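Alpha-glucosidase (Pseudoalteromonas sp. K8, PDB 5HQA) hydrolyses alpha-glucosides as a chloride-activated member of glycoside hydrolase family 97, here holding acarbose beside a bound calcium ion. Local coordinates at residues Q4-N9 with Q79-T84; V168-T173 with S183-A188; H357-N362 with T387-D392; F495-N500 with N627-T632. All coordinates share one frame; numbering follows the deposited sequence.

Interaction 1 of 4, residues Q4-N9 with Q79-T84; sequences QSPDGN and QHNEVT. With FMT (formic acid), chain I.
Asn81 reaches the backbone of Gln4 at the tight end of this contact. Its ND2 donates to Gln4 O over 2.8 Å, and the N-H...O angle of 159° makes the bond fairly straight. The oxygen lies close to the amide plane of Asn81, although ND2 is tilted from the carbonyl plane of Gln4. Asn81 CB also packs close to this oxygen, 3.3 Å from Gln4 O. An alanine in place of Asn81 would keep that carbon but remove the amide, and would probably leave Gln4 O without this donor and the turn less firmly held to the strand. The acceptor ends strand 2-4, whereas 79-84 runs in a second antiparallel sheet, so the bond ties two sheets of the N-terminal beta-sandwich, consistent with its galactose mutarotase-like clan. Beyond it the chain folds into a type I turn from Ser5 to Gly8, braced by Asp7 OD1, which accepts from Ser5 OG and Asn9 N on opposite faces of its carboxylate. Looser packing begins at exposed Pro6. Its CG lies 3.7 Å from Gln79 O and 3.9 Å from His80 CA, touching main chain without a polar bond; from Asp7 onward the turn makes no contact with 79-84.

Interaction 2 of 4, residues V168-T173 with S183-A188; sequences VHTPFT and SIHEAA
Thr170 carries OG1 between its backbone N and carbonyl carbon (chi1 77°), while His185 sets CG anti to its own N (chi1 -172°), and the two side chains meet as Thr170 OG1 and His185 ND1, hydrogen-bonded at 2.7 Å. This polar pair lies at the open end of an antiparallel beta hairpin, strands 172-175 and 181-187, in the N-terminal domain. The register follows from Phe172 and Ile184, a hydrogen-bonded pair: Phe172 N to Ile184 O and Ile184 N to Phe172 O both measure 2.9 Å. A cis peptide precedes Pro171, whose ring lies alongside that of His185 and points the same way. Its CG sits 3.8 Å from the centroid of the His185 ring and 14° off the normal, which meets the definition of a CH-pi contact over the face; Thr170 OG1 takes the edge. On the side of the hairpin bearing Phe172 and Ile184 the packing is apolar, with Ile184 CD1 near the rim of the Phe172 ring, 4.4 Å from CD2, while Val168 CG2 lies over one face of that ring, offset toward its rim.

Two polar ends reach residues of the catalytic barrel domain: Thr170 OG1 bonds Lys440 NZ, and His185 NE2 bonds Asp441 O. The hairpin therefore touches that domain directly. Helix 482-485 covers Thr173 and Ser183, a non-hydrogen-bonded pair, where Ser183 OG stands 2.8 Å from Thr173 OG1, itself hydrogen-bonded to Phe480 O.

Interaction 3 of 4, residues H357-N362 with T387-D392; sequences HETSGN and TGYVAD. With AC1 (4,6-dideoxy-4-{[(1S,4R,5S,6S)-4,5,6-trihydroxy-3-(hydroxymethyl)cyclohex-2-en-1-yl]amino}-alpha-D-glucopyranose), chain B.
Glu358 crosses the side chain of Val390 at about a right angle, with Glu358 OE1 3.5 Å from Val390 CG2. CG is anti to the backbone N, and a bend at chi2 (61°) turns CD back toward 387-392. There OE2 is gripped by two main-chain donors: Val390 N at 3.0 Å, nearly straight (173°) and on the syn side, and Ser360 N at 2.8 Å on the anti lone pair. The other oxygen, OE1, accepts from O6B of the bound acarbose unit at 2.9 Å. Gly388 makes room for this carboxylate, since a CB there would fall about 2.1 Å from Glu358 OE1.

Both segments leave neighbouring parallel strands, 352-358 and 384-388, joined through helix 363-379 as a beta-alpha-beta unit of the TIM-barrel domain. Just past the strand end, Thr359 doubles the link: its OG1 lies on a lone pair of Gly388 O at 2.8 Å, while its backbone N meets the same oxygen from above the carbonyl plane. OG1 also accepts from Gly361 N, forming an ST turn. Val390 CG2 lies 3.5 Å from C7B of the inhibitor, and the calcium ligand Glu437 packs against Val390 and accepts from Tyr389 N.

An alanine at Glu358 would probably leave Val390 N and Ser360 N without their shared acceptor and the hydroxymethyl O6B without this partner. The carboxylate thus works at both oxygens, OE2 fixed by the loop backbone and OE1 presented to the sugar-like ring.

Interaction 4 of 4, residues F495-N500 with N627-T632; sequences FDLSFN and NPYDLT
Tyr629 inserts its phenol tip into the loop 495-500, where Tyr629 OH accepts a bent hydrogen bond from Leu497 N at 2.8 Å (N-H...O angle 133°) and meets Ser498 OG at 2.5 Å, the second a short hydrogen bond. The loop belongs to the barrel domain and is shaped by an Asx turn at Asp496; Tyr629 comes from the approach to strand 631-638 of the C-terminal beta domain, so the contact joins two domains.

Two side-chain conformations matter most. Tyr629 has CG anti to the carbonyl carbon, beside the backbone N (chi1 -60°), and the ring reaches across so that its hydroxyl, not its base, meets the loop. Ser498 adopts the corresponding arrangement (chi1 -57°), with OG beside its own N and near the plane of the phenol ring at its edge. Asp496 OD1 accepts from Ser498 N at 2.9 Å, from above the carboxylate plane, which closes the Asx turn.

Phe495 O, which accepts a hydrogen bond from Lys540 NZ, lies at the ring edge, 3.2 Å from Tyr629 CE1. Leu497 supplies the apolar share, running past Tyr629 and Pro628 in the opposite direction. Its CD1 comes to 3.9 Å from Tyr629 CE1 and equally near Pro628 CB, while Pro628 CG lies over one face of the phenol ring, offset toward its rim. A water donates to Asp496 OD1 at 3.0 Å and makes a weak, long approach of 3.5 Å to Tyr629 OH.

Overall arrangement
The four contacts follow one another along the chain, and no two touch. Interactions 1 and 2 both lie in the N-terminal domain and reach the same antiparallel sheet through strands 75-89 and 181-187, their centres about 21 Å apart. Interaction 3 sits in the parallel sheet of the barrel, its centre about 24 Å from that of interaction 2, and is the one that lines the glycan pocket. Interaction 4 lies about 32 Å from interaction 3, centre to centre, where a barrel-domain loop meets the C-terminal sheet. Interactions 1 and 4 stand about 49 Å apart across the chain's centre. Together they sample all three domains, with interactions 2 and 4 at the barrel's junctions with its neighbours.

Interaction 1 of 4, residues Q4-N9 with Q79-T84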
# COMPACT_ATOMS: atom_id res chain seq x y z
N GLN A 4 -3.74 21.77 18.75
CA GLN A 4 -4.15 20.53 19.40
C GLN A 4 -5.18 19.81 18.55
O GLN A 4 -5.90 20.42 17.75
CB GLN A 4 -4.76 20.79 20.79
CG GLN A 4 -3.94 21.73 21.66
CD GLN A 4 -4.61 21.97 23.01
OE1 GLN A 4 -5.71 21.48 23.27
NE2 GLN A 4 -3.94 22.74 23.87
N SER A 5 -5.26 18.49 18.73
CA SER A 5 -6.32 17.74 18.08
C SER A 5 -7.68 18.22 18.59
O SER A 5 -7.77 18.87 19.64
CB SER A 5 -6.15 16.24 18.35
OG SER A 5 -6.12 16.00 19.75
N PRO A 6 -8.75 17.93 17.86
CA PRO A 6 -10.09 18.29 18.36
C PRO A 6 -10.37 17.79 19.77
O PRO A 6 -10.94 18.54 20.57
CB PRO A 6 -11.02 17.65 17.33
CG PRO A 6 -10.21 17.69 16.06
CD PRO A 6 -8.81 17.38 16.49
N ASP A 7 -9.95 16.57 20.12
CA ASP A 7 -10.22 16.08 21.46
C ASP A 7 -9.18 16.54 22.49
O ASP A 7 -9.34 16.24 23.68
CB ASP A 7 -10.33 14.54 21.47
CG ASP A 7 -9.02 13.83 21.12
OD1 ASP A 7 -7.95 14.47 21.03
OD2 ASP A 7 -9.07 12.59 20.93
N GLY A 8 -8.15 17.27 22.06
CA GLY A 8 -7.15 17.80 22.97
C GLY A 8 -6.03 16.85 23.34
O GLY A 8 -5.07 17.28 23.99
N ASN A 9 -6.10 15.57 22.96
CA ASN A 9 -5.11 14.61 23.43
C ASN A 9 -3.76 14.76 22.74
O ASN A 9 -2.73 14.46 23.36
CB ASN A 9 -5.62 13.19 23.26
CG ASN A 9 -6.69 12.85 24.27
OD1 ASN A 9 -6.66 13.33 25.40
ND2 ASN A 9 -7.66 12.04 23.87
N GLN A 79 -11.88 15.89 10.54
CA GLN A 79 -12.00 16.82 11.66
C GLN A 79 -10.60 17.12 12.17
O GLN A 79 -9.92 16.22 12.68
CB GLN A 79 -12.86 16.25 12.78
CG GLN A 79 -14.30 16.05 12.37
CD GLN A 79 -15.12 15.28 13.40
OE1 GLN A 79 -14.61 14.40 14.10
NE2 GLN A 79 -16.41 15.61 13.49
N HIS A 80 -10.16 18.37 12.04
CA HIS A 80 -8.82 18.70 12.51
C HIS A 80 -8.76 20.18 12.84
O HIS A 80 -9.56 20.99 12.36
CB HIS A 80 -7.74 18.32 11.48
CG HIS A 80 -7.74 19.17 10.25
ND1 HIS A 80 -8.44 18.83 9.10
CD2 HIS A 80 -7.11 20.34 9.96
CE1 HIS A 80 -8.24 19.75 8.17
NE2 HIS A 80 -7.45 20.68 8.67
N ASN A 81 -7.80 20.53 13.69
CA ASN A 81 -7.39 21.91 13.87
C ASN A 81 -6.12 22.14 13.07
O ASN A 81 -5.31 21.23 12.88
CB ASN A 81 -7.17 22.25 15.34
CG ASN A 81 -8.45 22.22 16.13
OD1 ASN A 81 -9.50 22.66 15.65
ND2 ASN A 81 -8.39 21.69 17.35
N GLU A 82 -5.95 23.37 12.60
CA GLU A 82 -4.89 23.70 11.66
C GLU A 82 -4.20 24.97 12.13
O GLU A 82 -4.85 25.89 12.62
CB GLU A 82 -5.48 23.89 10.26
CG GLU A 82 -4.51 24.13 9.13
CD GLU A 82 -5.21 24.06 7.78
OE1 GLU A 82 -6.31 23.47 7.71
OE2 GLU A 82 -4.70 24.62 6.79
N VAL A 83 -2.88 25.02 12.00
CA VAL A 83 -2.15 26.26 12.21
C VAL A 83 -1.08 26.38 11.15
O VAL A 83 -0.38 25.41 10.83
CB VAL A 83 -1.54 26.37 13.63
CG1 VAL A 83 -0.43 25.34 13.84
CG2 VAL A 83 -1.04 27.81 13.89
N THR A 84 -0.96 27.57 10.57
CA THR A 84 0.14 27.90 9.67
C THR A 84 1.08 28.82 10.42
O THR A 84 0.68 29.90 10.88
CB THR A 84 -0.38 28.55 8.39
OG1 THR A 84 -1.33 27.67 7.77
CG2 THR A 84 0.78 28.79 7.43
C FMT I . -3.66 30.13 6.01
O1 FMT I . -2.48 30.16 5.68
O2 FMT I . -4.57 29.71 5.29

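Interaction 2 of 4, residues V168-T173 with S183-A188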
# COMPACT_ATOMS: atom_id res chain seq x y z
N VAL A 168 15.42 3.42 7.45
CA VAL A 168 14.18 2.67 7.32
C VAL A 168 13.24 3.34 6.33
O VAL A 168 13.25 4.56 6.15
CB VAL A 168 13.49 2.50 8.70
CG1 VAL A 168 14.43 1.80 9.68
CG2 VAL A 168 13.04 3.85 9.25
N HIS A 169 12.42 2.51 5.68
CA HIS A 169 11.32 2.99 4.86
C HIS A 169 10.11 3.31 5.73
O HIS A 169 10.00 2.86 6.88
CB HIS A 169 10.94 1.94 3.80
CG HIS A 169 11.80 1.99 2.58
ND1 HIS A 169 12.05 3.16 1.90
CD2 HIS A 169 12.48 1.02 1.92
CE1 HIS A 169 12.84 2.91 0.87
NE2 HIS A 169 13.11 1.61 0.85
N THR A 170 9.19 4.09 5.17
CA THR A 170 7.93 4.37 5.84
C THR A 170 6.80 3.66 5.10
O THR A 170 6.94 3.38 3.90
CB THR A 170 7.65 5.89 5.93
OG1 THR A 170 7.19 6.38 4.66
CG2 THR A 170 8.92 6.65 6.36
N PRO A 171 5.67 3.37 5.77
CA PRO A 171 5.28 3.67 7.16
C PRO A 171 6.21 3.00 8.16
O PRO A 171 6.48 1.79 8.07
CB PRO A 171 3.86 3.10 7.26
CG PRO A 171 3.38 3.06 5.85
CD PRO A 171 4.58 2.69 5.04
N PHE A 172 6.71 3.79 9.09
CA PHE A 172 7.66 3.33 10.10
C PHE A 172 6.92 3.33 11.43
O PHE A 172 6.60 4.39 11.96
CB PHE A 172 8.88 4.25 10.14
CG PHE A 172 9.85 3.94 11.24
CD1 PHE A 172 10.36 2.65 11.38
CD2 PHE A 172 10.28 4.93 12.11
CE1 PHE A 172 11.28 2.36 12.39
CE2 PHE A 172 11.19 4.64 13.13
CZ PHE A 172 11.69 3.36 13.26
N THR A 173 6.65 2.13 11.95
CA THR A 173 5.76 1.93 13.09
C THR A 173 6.53 1.43 14.31
O THR A 173 7.37 0.53 14.20
CB THR A 173 4.66 0.93 12.72
OG1 THR A 173 3.90 1.47 11.63
CG2 THR A 173 3.73 0.67 13.91
N SER A 183 3.32 5.90 14.15
CA SER A 183 3.78 5.53 12.82
C SER A 183 4.06 6.79 12.02
O SER A 183 3.22 7.69 11.96
CB SER A 183 2.75 4.66 12.10
OG SER A 183 3.30 4.13 10.90
N ILE A 184 5.23 6.84 11.39
CA ILE A 184 5.67 7.99 10.61
C ILE A 184 5.57 7.63 9.13
O ILE A 184 6.01 6.55 8.72
CB ILE A 184 7.11 8.40 10.99
CG1 ILE A 184 7.16 8.75 12.48
CG2 ILE A 184 7.59 9.58 10.13
CD1 ILE A 184 8.56 8.93 13.00
N HIS A 185 5.01 8.54 8.34
CA HIS A 185 4.84 8.28 6.91
C HIS A 185 4.74 9.65 6.23
O HIS A 185 5.16 10.66 6.79
CB HIS A 185 3.62 7.37 6.70
CG HIS A 185 3.45 6.87 5.30
ND1 HIS A 185 4.48 6.30 4.57
CD2 HIS A 185 2.36 6.83 4.50
CE1 HIS A 185 4.02 5.95 3.38
NE2 HIS A 185 2.74 6.26 3.31
N GLU A 186 4.22 9.68 5.00
CA GLU A 186 4.01 10.95 4.32
C GLU A 186 2.78 10.82 3.42
O GLU A 186 2.32 9.72 3.12
CB GLU A 186 5.26 11.39 3.54
CG GLU A 186 5.87 10.37 2.62
CD GLU A 186 7.11 10.92 1.92
OE1 GLU A 186 8.01 10.11 1.59
OE2 GLU A 186 7.20 12.15 1.69
N ALA A 187 2.25 11.97 3.02
CA ALA A 187 1.04 11.99 2.20
C ALA A 187 1.21 12.96 1.04
O ALA A 187 1.84 14.01 1.18
CB ALA A 187 -0.20 12.36 3.04
N ALA A 188 0.62 12.59 -0.10
CA ALA A 188 0.61 13.41 -1.32
C ALA A 188 2.03 13.66 -1.82
O ALA A 188 2.48 14.80 -1.99
CB ALA A 188 -0.14 14.74 -1.09

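Interaction 3 of 4, residues H357-N362 with T387-D392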
# COMPACT_ATOMS: atom_id res chain seq x y z
N HIS A 357 2.41 -4.62 -18.21
CA HIS A 357 3.54 -3.86 -18.73
C HIS A 357 4.70 -4.02 -17.75
O HIS A 357 4.83 -3.20 -16.83
CB HIS A 357 3.20 -2.39 -18.91
CG HIS A 357 2.23 -2.11 -20.02
ND1 HIS A 357 1.57 -0.91 -20.14
CD2 HIS A 357 1.82 -2.87 -21.06
CE1 HIS A 357 0.79 -0.94 -21.20
NE2 HIS A 357 0.92 -2.12 -21.78
N GLU A 358 5.52 -5.06 -17.91
CA GLU A 358 6.76 -5.17 -17.15
C GLU A 358 7.88 -4.44 -17.89
O GLU A 358 8.09 -4.67 -19.09
CB GLU A 358 7.15 -6.64 -16.94
CG GLU A 358 8.52 -6.82 -16.27
CD GLU A 358 8.58 -6.20 -14.87
OE1 GLU A 358 7.78 -6.59 -14.00
OE2 GLU A 358 9.43 -5.31 -14.65
N THR A 359 8.60 -3.57 -17.18
CA THR A 359 9.67 -2.80 -17.79
C THR A 359 11.06 -3.36 -17.52
O THR A 359 12.01 -2.95 -18.19
CB THR A 359 9.64 -1.36 -17.27
OG1 THR A 359 9.98 -1.35 -15.88
CG2 THR A 359 8.26 -0.74 -17.46
N SER A 360 11.19 -4.27 -16.55
CA SER A 360 12.50 -4.68 -16.03
C SER A 360 13.40 -3.47 -15.77
O SER A 360 14.61 -3.50 -16.01
CB SER A 360 13.19 -5.68 -16.96
OG SER A 360 12.56 -6.94 -16.87
N GLY A 361 12.79 -2.39 -15.29
CA GLY A 361 13.53 -1.24 -14.85
C GLY A 361 13.85 -0.20 -15.91
O GLY A 361 14.28 0.90 -15.55
N ASN A 362 13.64 -0.50 -17.19
CA ASN A 362 13.98 0.48 -18.23
C ASN A 362 12.75 1.32 -18.50
O ASN A 362 11.88 0.96 -19.30
CB ASN A 362 14.49 -0.19 -19.50
CG ASN A 362 14.92 0.83 -20.55
OD1 ASN A 362 14.44 1.97 -20.58
ND2 ASN A 362 15.83 0.41 -21.43
N THR A 387 1.49 -2.87 -13.93
CA THR A 387 2.81 -2.43 -14.36
C THR A 387 3.88 -3.01 -13.45
O THR A 387 3.60 -3.47 -12.33
CB THR A 387 2.91 -0.90 -14.38
OG1 THR A 387 2.66 -0.40 -13.06
CG2 THR A 387 1.90 -0.30 -15.37
N GLY A 388 5.11 -3.00 -13.92
CA GLY A 388 6.20 -3.61 -13.18
C GLY A 388 7.50 -2.90 -13.47
O GLY A 388 7.74 -2.43 -14.58
N TYR A 389 8.36 -2.83 -12.45
CA TYR A 389 9.62 -2.11 -12.55
C TYR A 389 10.74 -2.93 -11.90
O TYR A 389 11.45 -2.48 -11.01
CB TYR A 389 9.49 -0.72 -11.90
CG TYR A 389 8.42 0.13 -12.57
CD1 TYR A 389 7.08 -0.03 -12.25
CD2 TYR A 389 8.76 1.08 -13.53
CE1 TYR A 389 6.09 0.72 -12.88
CE2 TYR A 389 7.78 1.84 -14.17
CZ TYR A 389 6.45 1.66 -13.83
OH TYR A 389 5.47 2.42 -14.44
N VAL A 390 10.92 -4.17 -12.37
CA VAL A 390 11.85 -5.08 -11.69
C VAL A 390 13.29 -4.66 -12.00
O VAL A 390 13.76 -4.75 -13.13
CB VAL A 390 11.60 -6.54 -12.10
CG1 VAL A 390 12.69 -7.44 -11.49
CG2 VAL A 390 10.24 -6.98 -11.61
N ALA A 391 13.99 -4.19 -10.97
CA ALA A 391 15.41 -3.87 -10.99
C ALA A 391 15.83 -3.67 -9.54
O ALA A 391 15.01 -3.31 -8.69
CB ALA A 391 15.71 -2.62 -11.82
N ASP A 392 17.11 -3.90 -9.27
CA ASP A 392 17.61 -3.70 -7.91
C ASP A 392 17.46 -2.24 -7.49
O ASP A 392 17.34 -1.34 -8.33
CB ASP A 392 19.07 -4.11 -7.80
CG ASP A 392 19.26 -5.62 -7.82
OD1 ASP A 392 18.26 -6.37 -7.97
OD2 ASP A 392 20.43 -6.05 -7.68
C1 AC1 B . 12.47 -10.24 -8.47
O2 AC1 B . 12.44 -8.63 -6.70
C2 AC1 B . 11.77 -9.01 -7.91
C4A AC1 B . 5.33 -10.43 -11.65
C3 AC1 B . 10.31 -9.27 -7.67
O3 AC1 B . 9.69 -8.12 -7.07
C4 AC1 B . 9.64 -9.66 -8.96
N4A AC1 B . 8.14 -9.65 -8.88
C5 AC1 B . 10.20 -11.06 -9.17
O5 AC1 B . 11.64 -10.92 -9.51
C6 AC1 B . 9.53 -11.86 -10.24
C1B AC1 B . 7.46 -8.92 -10.00
C2B AC1 B . 5.81 -8.91 -9.75
O2B AC1 B . 5.58 -8.47 -8.41
C3B AC1 B . 5.24 -10.17 -10.04
O3B AC1 B . 3.84 -10.26 -9.66
O4 AC1 B . 4.88 -11.74 -11.96
C5B AC1 B . 6.65 -10.24 -12.19
C7B AC1 B . 7.75 -9.42 -11.31
C6B AC1 B . 6.80 -10.26 -13.72
O6B AC1 B . 6.28 -9.07 -14.21

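Interaction 4 of 4, residues F495-N500 with N627-T632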
# COMPACT_ATOMS: atom_id res chain seq x y z
N PHE A 495 -4.52 -22.24 -2.63
CA PHE A 495 -5.19 -23.42 -2.09
C PHE A 495 -4.32 -24.65 -2.10
O PHE A 495 -4.46 -25.50 -1.22
CB PHE A 495 -6.46 -23.73 -2.89
CG PHE A 495 -7.68 -23.00 -2.39
CD1 PHE A 495 -7.56 -21.85 -1.65
CD2 PHE A 495 -8.95 -23.49 -2.67
CE1 PHE A 495 -8.70 -21.17 -1.19
CE2 PHE A 495 -10.09 -22.83 -2.22
CZ PHE A 495 -9.96 -21.67 -1.48
N ASP A 496 -3.45 -24.81 -3.10
CA ASP A 496 -2.47 -25.89 -3.07
C ASP A 496 -1.20 -25.33 -2.43
O ASP A 496 -0.43 -24.60 -3.07
CB ASP A 496 -2.20 -26.44 -4.47
CG ASP A 496 -1.07 -27.49 -4.47
OD1 ASP A 496 -0.74 -28.00 -3.37
OD2 ASP A 496 -0.53 -27.79 -5.56
N LEU A 497 -1.00 -25.66 -1.16
CA LEU A 497 0.16 -25.23 -0.40
C LEU A 497 1.29 -26.25 -0.46
O LEU A 497 2.30 -26.07 0.23
CB LEU A 497 -0.23 -24.99 1.06
CG LEU A 497 -1.38 -24.02 1.28
CD1 LEU A 497 -1.92 -24.19 2.68
CD2 LEU A 497 -0.91 -22.60 1.07
N SER A 498 1.14 -27.31 -1.26
CA SER A 498 2.00 -28.49 -1.19
C SER A 498 2.91 -28.66 -2.41
O SER A 498 3.57 -29.69 -2.51
CB SER A 498 1.16 -29.75 -1.03
OG SER A 498 0.33 -29.69 0.12
N PHE A 499 2.96 -27.68 -3.32
CA PHE A 499 3.65 -27.88 -4.59
C PHE A 499 5.15 -28.09 -4.42
O PHE A 499 5.80 -28.65 -5.32
CB PHE A 499 3.39 -26.68 -5.53
CG PHE A 499 3.64 -25.34 -4.88
CD1 PHE A 499 2.63 -24.70 -4.18
CD2 PHE A 499 4.88 -24.73 -4.97
CE1 PHE A 499 2.85 -23.47 -3.56
CE2 PHE A 499 5.11 -23.49 -4.36
CZ PHE A 499 4.09 -22.86 -3.66
N ASN A 500 5.73 -27.65 -3.30
CA ASN A 500 7.13 -27.90 -2.99
C ASN A 500 7.29 -28.83 -1.80
O ASN A 500 8.40 -28.95 -1.26
CB ASN A 500 7.85 -26.57 -2.71
CG ASN A 500 8.26 -25.85 -3.98
OD1 ASN A 500 8.60 -26.48 -4.99
ND2 ASN A 500 8.26 -24.52 -3.94
N ASN A 627 -0.17 -29.87 8.83
CA ASN A 627 -1.61 -30.09 8.73
C ASN A 627 -2.33 -28.78 8.38
O ASN A 627 -3.25 -28.38 9.11
CB ASN A 627 -2.13 -30.68 10.05
CG ASN A 627 -3.47 -31.34 9.89
OD1 ASN A 627 -3.86 -31.74 8.79
ND2 ASN A 627 -4.19 -31.48 11.00
N PRO A 628 -1.96 -28.11 7.29
CA PRO A 628 -2.56 -26.79 7.02
C PRO A 628 -3.96 -26.83 6.44
O PRO A 628 -4.63 -25.79 6.42
CB PRO A 628 -1.59 -26.17 6.00
CG PRO A 628 -1.13 -27.38 5.21
CD PRO A 628 -1.01 -28.50 6.23
N TYR A 629 -4.43 -27.98 5.95
CA TYR A 629 -5.69 -27.99 5.23
C TYR A 629 -6.90 -28.29 6.10
O TYR A 629 -8.03 -28.12 5.62
CB TYR A 629 -5.65 -29.00 4.09
CG TYR A 629 -4.57 -28.75 3.06
CD1 TYR A 629 -4.60 -27.61 2.25
CD2 TYR A 629 -3.53 -29.65 2.87
CE1 TYR A 629 -3.62 -27.38 1.29
CE2 TYR A 629 -2.54 -29.43 1.92
CZ TYR A 629 -2.59 -28.29 1.14
OH TYR A 629 -1.62 -28.07 0.18
N ASP A 630 -6.72 -28.73 7.35
CA ASP A 630 -7.89 -29.01 8.18
C ASP A 630 -8.74 -27.76 8.31
O ASP A 630 -8.24 -26.71 8.73
CB ASP A 630 -7.46 -29.51 9.56
CG ASP A 630 -7.06 -30.98 9.56
OD1 ASP A 630 -6.86 -31.56 8.47
OD2 ASP A 630 -6.94 -31.54 10.67
N LEU A 631 -10.01 -27.88 7.95
CA LEU A 631 -10.88 -26.73 7.81
C LEU A 631 -12.27 -27.10 8.31
O LEU A 631 -12.74 -28.21 8.08
CB LEU A 631 -10.96 -26.28 6.35
CG LEU A 631 -11.80 -25.04 6.05
CD1 LEU A 631 -11.04 -23.79 6.47
CD2 LEU A 631 -12.14 -24.99 4.57
N THR A 632 -12.92 -26.16 9.00
CA THR A 632 -14.30 -26.32 9.43
C THR A 632 -15.11 -25.18 8.84
O THR A 632 -14.69 -24.02 8.91
CB THR A 632 -14.42 -26.34 10.95
OG1 THR A 632 -13.73 -27.48 11.46
CG2 THR A 632 -15.89 -26.40 11.39
O HOH W 1 -2.58 -30.17 -2.43